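Local atomic coordinates of glutathione S-transferase 1 (Ascaris suum, PDB entry 4Q5F), a protein that conjugates reduced glutathione to a wide range of hydrophobic electrophiles and can also act as a glutathione peroxidase. Residues 99-104 / 165-170. Residues are numbered along the deposited sequence; the frame is centred on the assembly and turned at random.
Sequences QVDSIF and VTWADL
V100, D101 and F104 on helix 94-114 close round the indole of W167, in a buried helix-to-helix contact where the N-terminal turn of helix 167-182 meets the first long helix of the C-terminal domain. The backbones come nearest at F104 and A168, whose CA atoms lie 5.7 Å apart, a spacing allowed by the small methyl of A168. Over one face of the indole sits V100 CG1, 3.9 Å from the centroid of the five-membered ring and 30° off its normal, which qualifies as CH-pi; the same V100 methyl reaches A168 CB at 3.6 Å. V100 directs this branch across the interface because CG1 is anti to the backbone N (chi1 172°). The benzene edge of W167, led by CZ3, points at the face of F104: the centroids are 5.0 Å apart and the planes meet at 64°, an edge-to-face pair. At the indole edge, D101 OD1 lies 3.5 Å from W167 CZ2. W167 NE1 donates to a water 3.0 Å away; that water sits 3.1 Å from D101 OD1, to which it can donate, though other acceptors compete for its protons. D101 in turn forms salt bridges with R81 of its own chain and, through OD2, with R81 of the second subunit, which ties this packing to the dimer interface. T166, beside V100, occupies the N-cap position of helix 167-182. T166 N donates to D169 OD2 at 2.8 Å, through the anti lone pair of the carboxylate. A threonine N-cap with aspartate at the third helical position matches the N-capping box known at this helix in glutathione transferases, of which the geometry here establishes the backbone half, set in the core of the all-helical C-terminal domain.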
ATOM      1  N   GLN B  99      -4.562 -10.880   6.234  1.00 19.96           N
ATOM      2  CA  GLN B  99      -3.399 -10.898   7.114  1.00 21.08           C
ATOM      3  C   GLN B  99      -2.115 -10.798   6.295  1.00 21.01           C
ATOM      4  O   GLN B  99      -1.142 -10.180   6.730  1.00 17.69           O
ATOM      5  CB  GLN B  99      -3.381 -12.167   7.969  1.00 18.59           C
ATOM      6  CG  GLN B  99      -4.495 -12.240   9.006  1.00 21.38           C
ATOM      7  CD  GLN B  99      -4.402 -11.148  10.057  1.00 26.27           C
ATOM      8  OE1 GLN B  99      -3.328 -10.603  10.316  1.00 27.41           O
ATOM      9  NE2 GLN B  99      -5.534 -10.822  10.666  1.00 21.89           N
ATOM     10  N   VAL B 100      -2.114 -11.409   5.112  1.00 14.67           N
ATOM     11  CA  VAL B 100      -0.986 -11.294   4.195  1.00 16.65           C
ATOM     12  C   VAL B 100      -0.847  -9.837   3.759  1.00 16.08           C
ATOM     13  O   VAL B 100       0.247  -9.280   3.785  1.00 12.30           O
ATOM     14  CB  VAL B 100      -1.155 -12.213   2.955  1.00 21.75           C
ATOM     15  CG1 VAL B 100      -0.064 -11.940   1.899  1.00 15.33           C
ATOM     16  CG2 VAL B 100      -1.165 -13.682   3.383  1.00 16.29           C
ATOM     17  N   ASP B 101      -1.960  -9.224   3.368  1.00 18.24           N
ATOM     18  CA  ASP B 101      -1.962  -7.815   2.992  1.00 14.92           C
ATOM     19  C   ASP B 101      -1.464  -6.956   4.148  1.00 18.87           C
ATOM     20  O   ASP B 101      -0.727  -5.990   3.948  1.00 16.57           O
ATOM     21  CB  ASP B 101      -3.370  -7.359   2.604  1.00 15.01           C
ATOM     22  CG  ASP B 101      -3.835  -7.941   1.286  1.00 18.40           C
ATOM     23  OD1 ASP B 101      -3.013  -8.560   0.577  1.00 19.27           O
ATOM     24  OD2 ASP B 101      -5.026  -7.765   0.955  1.00 20.37           O
ATOM     25  N   SER B 102      -1.873  -7.322   5.359  1.00 19.15           N
ATOM     26  CA  SER B 102      -1.582  -6.528   6.542  1.00 13.76           C
ATOM     27  C   SER B 102      -0.085  -6.463   6.818  1.00 16.40           C
ATOM     28  O   SER B 102       0.469  -5.383   7.014  1.00 17.18           O
ATOM     29  CB  SER B 102      -2.311  -7.103   7.758  1.00 16.68           C
ATOM     30  OG  SER B 102      -2.225  -6.222   8.866  1.00 22.32           O
ATOM     31  N   ILE B 103       0.576  -7.615   6.826  1.00 16.48           N
ATOM     32  CA  ILE B 103       1.995  -7.650   7.155  1.00 21.58           C
ATOM     33  C   ILE B 103       2.836  -6.970   6.075  1.00 19.14           C
ATOM     34  O   ILE B 103       3.868  -6.372   6.374  1.00 14.86           O
ATOM     35  CB  ILE B 103       2.501  -9.096   7.390  1.00 19.52           C
ATOM     36  CG1 ILE B 103       3.964  -9.093   7.855  1.00 20.00           C
ATOM     37  CG2 ILE B 103       2.347  -9.939   6.134  1.00 17.18           C
ATOM     38  CD1 ILE B 103       4.202  -8.378   9.176  1.00 19.26           C
ATOM     39  N   PHE B 104       2.397  -7.054   4.823  1.00 16.99           N
ATOM     40  CA  PHE B 104       3.139  -6.422   3.740  1.00 17.08           C
ATOM     41  C   PHE B 104       2.994  -4.903   3.784  1.00 17.76           C
ATOM     42  O   PHE B 104       3.931  -4.180   3.448  1.00 19.15           O
ATOM     43  CB  PHE B 104       2.706  -6.947   2.370  1.00 15.82           C
ATOM     44  CG  PHE B 104       3.539  -6.412   1.241  1.00 13.66           C
ATOM     45  CD1 PHE B 104       4.818  -6.895   1.023  1.00 14.12           C
ATOM     46  CD2 PHE B 104       3.053  -5.417   0.409  1.00 13.11           C
ATOM     47  CE1 PHE B 104       5.595  -6.401  -0.009  1.00 15.06           C
ATOM     48  CE2 PHE B 104       3.826  -4.920  -0.625  1.00 16.15           C
ATOM     49  CZ  PHE B 104       5.098  -5.413  -0.834  1.00 14.48           C
ATOM     50  N   VAL B 165       4.308 -20.827   2.025  1.00 30.66           N
ATOM     51  CA  VAL B 165       4.790 -19.529   1.566  1.00 29.16           C
ATOM     52  C   VAL B 165       3.697 -18.718   0.865  1.00 28.79           C
ATOM     53  O   VAL B 165       2.832 -19.279   0.191  1.00 34.11           O
ATOM     54  CB  VAL B 165       6.007 -19.704   0.615  1.00 31.08           C
ATOM     55  CG1 VAL B 165       5.564 -20.144  -0.783  1.00 28.42           C
ATOM     56  CG2 VAL B 165       6.827 -18.428   0.545  1.00 23.81           C
ATOM     57  N   THR B 166       3.743 -17.400   1.042  1.00 33.92           N
ATOM     58  CA  THR B 166       2.846 -16.481   0.343  1.00 24.71           C
ATOM     59  C   THR B 166       3.669 -15.427  -0.397  1.00 24.39           C
ATOM     60  O   THR B 166       4.887 -15.361  -0.241  1.00 25.40           O
ATOM     61  CB  THR B 166       1.875 -15.776   1.311  1.00 26.94           C
ATOM     62  OG1 THR B 166       2.611 -14.946   2.218  1.00 22.23           O
ATOM     63  CG2 THR B 166       1.060 -16.796   2.097  1.00 24.76           C
ATOM     64  N   TRP B 167       3.004 -14.601  -1.199  1.00 21.77           N
ATOM     65  CA  TRP B 167       3.707 -13.604  -1.999  1.00 21.64           C
ATOM     66  C   TRP B 167       4.365 -12.541  -1.125  1.00 19.84           C
ATOM     67  O   TRP B 167       5.397 -11.983  -1.493  1.00 23.38           O
ATOM     68  CB  TRP B 167       2.765 -12.947  -3.014  1.00 15.78           C
ATOM     69  CG  TRP B 167       1.618 -12.189  -2.407  1.00 16.56           C
ATOM     70  CD1 TRP B 167       0.353 -12.652  -2.190  1.00 21.54           C
ATOM     71  CD2 TRP B 167       1.627 -10.828  -1.953  1.00 17.10           C
ATOM     72  NE1 TRP B 167      -0.424 -11.668  -1.629  1.00 16.01           N
ATOM     73  CE2 TRP B 167       0.335 -10.539  -1.474  1.00 20.02           C
ATOM     74  CE3 TRP B 167       2.604  -9.830  -1.906  1.00 14.94           C
ATOM     75  CZ2 TRP B 167      -0.006  -9.293  -0.951  1.00 17.78           C
ATOM     76  CZ3 TRP B 167       2.262  -8.594  -1.388  1.00 16.25           C
ATOM     77  CH2 TRP B 167       0.970  -8.335  -0.918  1.00 16.21           C
ATOM     78  N   ALA B 168       3.772 -12.266   0.031  1.00 21.21           N
ATOM     79  CA  ALA B 168       4.345 -11.304   0.964  1.00 19.26           C
ATOM     80  C   ALA B 168       5.682 -11.813   1.483  1.00 21.67           C
ATOM     81  O   ALA B 168       6.627 -11.043   1.647  1.00 20.31           O
ATOM     82  CB  ALA B 168       3.390 -11.044   2.118  1.00 17.94           C
ATOM     83  N   ASP B 169       5.757 -13.117   1.734  1.00 24.71           N
ATOM     84  CA  ASP B 169       6.994 -13.733   2.198  1.00 22.56           C
ATOM     85  C   ASP B 169       8.110 -13.555   1.176  1.00 27.42           C
ATOM     86  O   ASP B 169       9.237 -13.206   1.525  1.00 23.00           O
ATOM     87  CB  ASP B 169       6.781 -15.223   2.470  1.00 23.11           C
ATOM     88  CG  ASP B 169       5.791 -15.479   3.592  1.00 32.04           C
ATOM     89  OD1 ASP B 169       5.935 -14.863   4.669  1.00 26.80           O
ATOM     90  OD2 ASP B 169       4.866 -16.298   3.394  1.00 29.37           O
ATOM     91  N   LEU B 170       7.787 -13.797  -0.091  1.00 24.58           N
ATOM     92  CA  LEU B 170       8.774 -13.733  -1.163  1.00 20.20           C
ATOM     93  C   LEU B 170       9.356 -12.330  -1.330  1.00 20.99           C
ATOM     94  O   LEU B 170      10.568 -12.163  -1.468  1.00 24.18           O
ATOM     95  CB  LEU B 170       8.145 -14.187  -2.483  1.00 18.57           C
ATOM     96  CG  LEU B 170       7.578 -15.611  -2.507  1.00 22.06           C
ATOM     97  CD1 LEU B 170       6.867 -15.878  -3.824  1.00 21.05           C
ATOM     98  CD2 LEU B 170       8.676 -16.637  -2.274  1.00 23.42           C
TER
HETATM   99  O   HOH W   1      -3.044 -11.623  -0.076  1.00 26.74           O